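DNA mismatch repair protein MUTS (Thermus aquaticus, PDB 1EWQ) binds mismatched DNA as an ATP-dependent sensor of damage in DNA mismatch repair and has a weak ATPase activity. Local coordinates at residues E310-E315 with V529-A534; L318-R323 with L533-V538. All blocks are in the same frame, centred on the assembly; numbering follows the deposited sequence.

Interaction 1 (E310-E315 with V529-A534); sequences EGFVRE and VYAALA
In the helical domain III of MutS, Phe312 near the end of helix 299-314 packs on Ala531 and Ala534 of helix 514-540. The axes of segments 310-314 and 529-534 cross at -59° and approach to 8.0 Å. The contact is apolar. The Phe312 ring lies with one face on Ala531: CB sits 4.0 Å above the ring centroid, almost on the ring normal, in a CH-pi contact. Set anti to its own carbonyl carbon (chi1 -85°), Phe312 CG comes to lie 3.9 Å from Ala531 CA. The ring rim meets Tyr530, whose CB is 3.8 Å from Phe312 CD1 and near the ring plane. The two aromatic side chains cross at about a right angle, and the Tyr530 ring leads away, its OH bonded to Glu526. Ala534 CB fits between two residues, 3.5 Å from Phe312 CB and 3.6 Å from Val313 CG2. The small alanines are consistent with the close approach of the helices. An alanine in place of Phe312 would probably open a gap over Ala531 CB and beside Tyr530 CB. Leu318 of helix 316-326 also touches Phe312. Helix 282-293 packs on Val529, and Phe608 from a loop touches Val313.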
loop_
_atom_site.group_PDB
_atom_site.type_symbol
_atom_site.label_atom_id
_atom_site.label_comp_id
_atom_site.label_asym_id
_atom_site.label_seq_id
_atom_site.Cartn_x
_atom_site.Cartn_y
_atom_site.Cartn_z
ATOM N N GLU C 310 -27.097 31.665 -3.109
ATOM C CA GLU C 310 -27.678 32.581 -2.138
ATOM C C GLU C 310 -29.127 32.226 -1.867
ATOM O O GLU C 310 -29.596 32.319 -0.736
ATOM C CB GLU C 310 -27.592 34.015 -2.655
ATOM C CG GLU C 310 -28.090 35.055 -1.671
ATOM C CD GLU C 310 -27.626 36.455 -2.035
ATOM O OE1 GLU C 310 -28.092 37.000 -3.050
ATOM O OE2 GLU C 310 -26.777 37.006 -1.307
ATOM N N GLY C 311 -29.827 31.814 -2.919
ATOM C CA GLY C 311 -31.221 31.440 -2.787
ATOM C C GLY C 311 -31.406 30.263 -1.850
ATOM O O GLY C 311 -32.364 30.230 -1.077
ATOM N N PHE C 312 -30.504 29.290 -1.912
ATOM C CA PHE C 312 -30.614 28.133 -1.028
ATOM C C PHE C 312 -30.074 28.470 0.358
ATOM O O PHE C 312 -30.379 27.783 1.326
ATOM C CB PHE C 312 -29.866 26.927 -1.600
ATOM C CG PHE C 312 -30.668 26.124 -2.588
ATOM C CD1 PHE C 312 -30.223 25.958 -3.895
ATOM C CD2 PHE C 312 -31.853 25.512 -2.205
ATOM C CE1 PHE C 312 -30.946 25.193 -4.806
ATOM C CE2 PHE C 312 -32.589 24.742 -3.110
ATOM C CZ PHE C 312 -32.133 24.581 -4.415
ATOM N N VAL C 313 -29.267 29.522 0.450
ATOM C CA VAL C 313 -28.732 29.931 1.738
ATOM C C VAL C 313 -29.870 30.547 2.544
ATOM O O VAL C 313 -29.973 30.334 3.746
ATOM C CB VAL C 313 -27.594 30.970 1.584
ATOM C CG1 VAL C 313 -27.336 31.668 2.917
ATOM C CG2 VAL C 313 -26.320 30.278 1.106
ATOM N N ARG C 314 -30.737 31.291 1.868
ATOM C CA ARG C 314 -31.868 31.938 2.526
ATOM C C ARG C 314 -32.983 30.953 2.830
ATOM O O ARG C 314 -33.370 30.788 3.983
ATOM C CB ARG C 314 -32.434 33.054 1.651
ATOM C CG ARG C 314 -31.409 34.068 1.217
ATOM C CD ARG C 314 -32.064 35.182 0.424
ATOM N NE ARG C 314 -31.070 36.046 -0.201
ATOM C CZ ARG C 314 -31.368 37.121 -0.924
ATOM N NH1 ARG C 314 -32.641 37.467 -1.108
ATOM N NH2 ARG C 314 -30.399 37.844 -1.468
ATOM N N GLU C 315 -33.488 30.297 1.791
ATOM C CA GLU C 315 -34.573 29.335 1.931
ATOM C C GLU C 315 -34.130 28.017 2.569
ATOM O O GLU C 315 -34.058 26.983 1.903
ATOM C CB GLU C 315 -35.185 29.101 0.553
ATOM C CG GLU C 315 -35.692 30.389 -0.051
ATOM C CD GLU C 315 -36.812 30.990 0.787
ATOM O OE1 GLU C 315 -37.033 32.219 0.710
ATOM O OE2 GLU C 315 -37.478 30.222 1.519
ATOM N N VAL C 529 -25.602 20.740 -6.552
ATOM C CA VAL C 529 -24.425 21.572 -6.313
ATOM C C VAL C 529 -24.738 22.902 -5.617
ATOM O O VAL C 529 -24.083 23.272 -4.643
ATOM C CB VAL C 529 -23.674 21.836 -7.627
ATOM C CG1 VAL C 529 -22.589 22.880 -7.415
ATOM C CG2 VAL C 529 -23.030 20.524 -8.119
ATOM N N TYR C 530 -25.743 23.612 -6.111
ATOM C CA TYR C 530 -26.132 24.883 -5.519
ATOM C C TYR C 530 -26.556 24.710 -4.060
ATOM O O TYR C 530 -26.145 25.482 -3.194
ATOM C CB TYR C 530 -27.276 25.496 -6.322
ATOM C CG TYR C 530 -26.893 25.902 -7.726
ATOM C CD1 TYR C 530 -27.736 25.630 -8.807
ATOM C CD2 TYR C 530 -25.715 26.611 -7.972
ATOM C CE1 TYR C 530 -27.409 26.060 -10.095
ATOM C CE2 TYR C 530 -25.385 27.049 -9.259
ATOM C CZ TYR C 530 -26.235 26.771 -10.312
ATOM O OH TYR C 530 -25.919 27.225 -11.575
ATOM N N ALA C 531 -27.376 23.699 -3.789
ATOM C CA ALA C 531 -27.826 23.452 -2.422
ATOM C C ALA C 531 -26.637 23.049 -1.549
ATOM O O ALA C 531 -26.546 23.431 -0.376
ATOM C CB ALA C 531 -28.899 22.356 -2.408
ATOM N N ALA C 532 -25.712 22.290 -2.133
ATOM C CA ALA C 532 -24.518 21.840 -1.421
ATOM C C ALA C 532 -23.581 22.997 -1.063
ATOM O O ALA C 532 -23.038 23.048 0.040
ATOM C CB ALA C 532 -23.771 20.808 -2.253
ATOM N N LEU C 533 -23.380 23.913 -2.003
ATOM C CA LEU C 533 -22.506 25.053 -1.751
ATOM C C LEU C 533 -23.164 25.960 -0.719
ATOM O O LEU C 533 -22.470 26.618 0.063
ATOM C CB LEU C 533 -22.238 25.830 -3.047
ATOM C CG LEU C 533 -21.403 25.086 -4.104
ATOM C CD1 LEU C 533 -21.295 25.905 -5.379
ATOM C CD2 LEU C 533 -20.019 24.813 -3.546
ATOM N N ALA C 534 -24.500 25.992 -0.714
ATOM C CA ALA C 534 -25.221 26.814 0.253
ATOM C C ALA C 534 -25.059 26.177 1.622
ATOM O O ALA C 534 -24.879 26.874 2.618
ATOM C CB ALA C 534 -26.713 26.912 -0.109
#

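Interaction 2 (L318-R323 with L533-V538); sequences LREGVR and LAEVAV
Arg319, Glu320 and Arg323 of helix 316-326 meet Glu535 of helix 514-540 in a salt-bridge network between two helices of MutS. The axes of segments 318-323 and 533-538 cross at -127° and stay 10.9 Å apart, so long side chains bridge the distance. The charged contacts centre on Glu535. Its side chain does not start out toward helix 316-326, but a bend at chi2 turns CD so that the carboxylate comes nearer. Arg319 NE donates to Glu535 OE1 at 2.8 Å, from above the carboxylate plane. The N-H to acceptor angle is 132°, so the bond is bent. Arg323 NE forms a second salt bridge to the same OE1, at 3.1 Å. The Arg323 guanidinium carries Glu535 CG over one face, offset toward the rim, and its NH1 is bonded to the carbonyl oxygen of Glu278.

Within helix 316-326, Arg319 grips Glu320 side-on. NE and NH2 both donate to OE2, NH2 to its anti lone pair. The carboxylates of Glu320 and Glu535 are turned 63° from each other, and their OE2 atoms lie 2.7 Å apart. The two arginines would help to offset the negative charge there.

The apolar contacts are fewer. Arg319 CD lies 3.8 Å from Ala534 CB, which extends the packing of that alanine to a second helix. Val538 lies over one face of the Arg319 guanidinium, with its CG2 3.8 Å from Arg319 NH1.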
loop_
_atom_site.group_PDB
_atom_site.type_symbol
_atom_site.label_atom_id
_atom_site.label_comp_id
_atom_site.label_asym_id
_atom_site.label_seq_id
_atom_site.Cartn_x
_atom_site.Cartn_y
_atom_site.Cartn_z
ATOM N N LEU C 318 -36.438 24.770 2.204
ATOM C CA LEU C 318 -36.351 24.254 0.847
ATOM C C LEU C 318 -35.015 23.555 0.598
ATOM O O LEU C 318 -34.963 22.477 -0.010
ATOM C CB LEU C 318 -36.517 25.398 -0.149
ATOM C CG LEU C 318 -36.394 25.016 -1.620
ATOM C CD1 LEU C 318 -37.472 23.986 -1.981
ATOM C CD2 LEU C 318 -36.530 26.266 -2.472
ATOM N N ARG C 319 -33.940 24.181 1.069
ATOM C CA ARG C 319 -32.603 23.635 0.906
ATOM C C ARG C 319 -32.464 22.257 1.546
ATOM O O ARG C 319 -31.990 21.314 0.910
ATOM C CB ARG C 319 -31.556 24.569 1.521
ATOM C CG ARG C 319 -30.125 24.095 1.273
ATOM C CD ARG C 319 -29.103 24.912 2.047
ATOM N NE ARG C 319 -29.220 24.710 3.487
ATOM C CZ ARG C 319 -29.547 25.666 4.349
ATOM N NH1 ARG C 319 -29.794 26.895 3.915
ATOM N NH2 ARG C 319 -29.611 25.395 5.642
ATOM N N GLU C 320 -32.862 22.144 2.810
ATOM C CA GLU C 320 -32.751 20.873 3.516
ATOM C C GLU C 320 -33.725 19.843 2.935
ATOM O O GLU C 320 -33.430 18.642 2.893
ATOM C CB GLU C 320 -33.016 21.072 5.016
ATOM C CG GLU C 320 -32.039 22.034 5.711
ATOM C CD GLU C 320 -30.594 21.559 5.634
ATOM O OE1 GLU C 320 -30.371 20.324 5.637
ATOM O OE2 GLU C 320 -29.688 22.419 5.584
ATOM N N GLY C 321 -34.883 20.319 2.486
ATOM C CA GLY C 321 -35.868 19.429 1.901
ATOM C C GLY C 321 -35.339 18.791 0.632
ATOM O O GLY C 321 -35.432 17.572 0.444
ATOM N N VAL C 322 -34.781 19.617 -0.246
ATOM C CA VAL C 322 -34.226 19.125 -1.503
ATOM C C VAL C 322 -33.102 18.124 -1.226
ATOM O O VAL C 322 -33.062 17.047 -1.829
ATOM C CB VAL C 322 -33.703 20.301 -2.366
ATOM C CG1 VAL C 322 -32.824 19.791 -3.493
ATOM C CG2 VAL C 322 -34.882 21.066 -2.941
ATOM N N ARG C 323 -32.210 18.475 -0.300
ATOM C CA ARG C 323 -31.088 17.615 0.069
ATOM C C ARG C 323 -31.567 16.278 0.659
ATOM O O ARG C 323 -30.960 15.231 0.426
ATOM C CB ARG C 323 -30.160 18.357 1.056
ATOM C CG ARG C 323 -29.352 19.499 0.408
ATOM C CD ARG C 323 -28.586 20.363 1.419
ATOM N NE ARG C 323 -27.658 19.587 2.240
ATOM C CZ ARG C 323 -26.574 18.967 1.778
ATOM N NH1 ARG C 323 -26.267 19.033 0.486
ATOM N NH2 ARG C 323 -25.805 18.262 2.603
ATOM N N LEU C 533 -23.380 23.913 -2.003
ATOM C CA LEU C 533 -22.506 25.053 -1.751
ATOM C C LEU C 533 -23.164 25.960 -0.719
ATOM O O LEU C 533 -22.470 26.618 0.063
ATOM C CB LEU C 533 -22.238 25.830 -3.047
ATOM C CG LEU C 533 -21.403 25.086 -4.104
ATOM C CD1 LEU C 533 -21.295 25.905 -5.379
ATOM C CD2 LEU C 533 -20.019 24.813 -3.546
ATOM N N ALA C 534 -24.500 25.992 -0.714
ATOM C CA ALA C 534 -25.221 26.814 0.253
ATOM C C ALA C 534 -25.059 26.177 1.622
ATOM O O ALA C 534 -24.879 26.874 2.618
ATOM C CB ALA C 534 -26.713 26.912 -0.109
ATOM N N GLU C 535 -25.120 24.849 1.654
ATOM C CA GLU C 535 -24.974 24.083 2.884
ATOM C C GLU C 535 -23.627 24.390 3.541
ATOM O O GLU C 535 -23.558 24.663 4.741
ATOM C CB GLU C 535 -25.050 22.591 2.575
ATOM C CG GLU C 535 -25.388 21.711 3.761
ATOM C CD GLU C 535 -26.839 21.864 4.202
ATOM O OE1 GLU C 535 -27.632 22.447 3.440
ATOM O OE2 GLU C 535 -27.191 21.397 5.300
ATOM N N VAL C 536 -22.561 24.326 2.747
ATOM C CA VAL C 536 -21.215 24.595 3.228
ATOM C C VAL C 536 -21.114 26.041 3.705
ATOM O O VAL C 536 -20.525 26.325 4.742
ATOM C CB VAL C 536 -20.163 24.372 2.103
ATOM C CG1 VAL C 536 -18.829 25.013 2.490
ATOM C CG2 VAL C 536 -19.970 22.895 1.860
ATOM N N ALA C 537 -21.687 26.947 2.923
ATOM C CA ALA C 537 -21.653 28.365 3.250
ATOM C C ALA C 537 -22.314 28.631 4.611
ATOM O O ALA C 537 -21.791 29.395 5.425
ATOM C CB ALA C 537 -22.348 29.165 2.151
ATOM N N VAL C 538 -23.458 27.996 4.856
ATOM C CA VAL C 538 -24.159 28.197 6.121
ATOM C C VAL C 538 -23.400 27.576 7.287
ATOM O O VAL C 538 -23.261 28.185 8.341
ATOM C CB VAL C 538 -25.597 27.602 6.092
ATOM C CG1 VAL C 538 -26.238 27.719 7.471
ATOM C CG2 VAL C 538 -26.439 28.352 5.089
#

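From the N terminus, the chain passes along helix 299-314, turns at Glu315 and enters helix 316-326. Both helices then meet helix 514-540 more than 200 residues later. Interaction 1 closes the longer loop, from 310-315 to 529-534. Interaction 2 runs from 318-323 to 533-538. Both connections end on the same stretch of helix 514-540, where their second segments overlap. They share Leu533 and Ala534, and their centres are about 5 Å apart. Arg319 NH1 probably bonds to Phe312 O, which joins the two contacts across the turn. Together they tie two consecutive helices to one late helix.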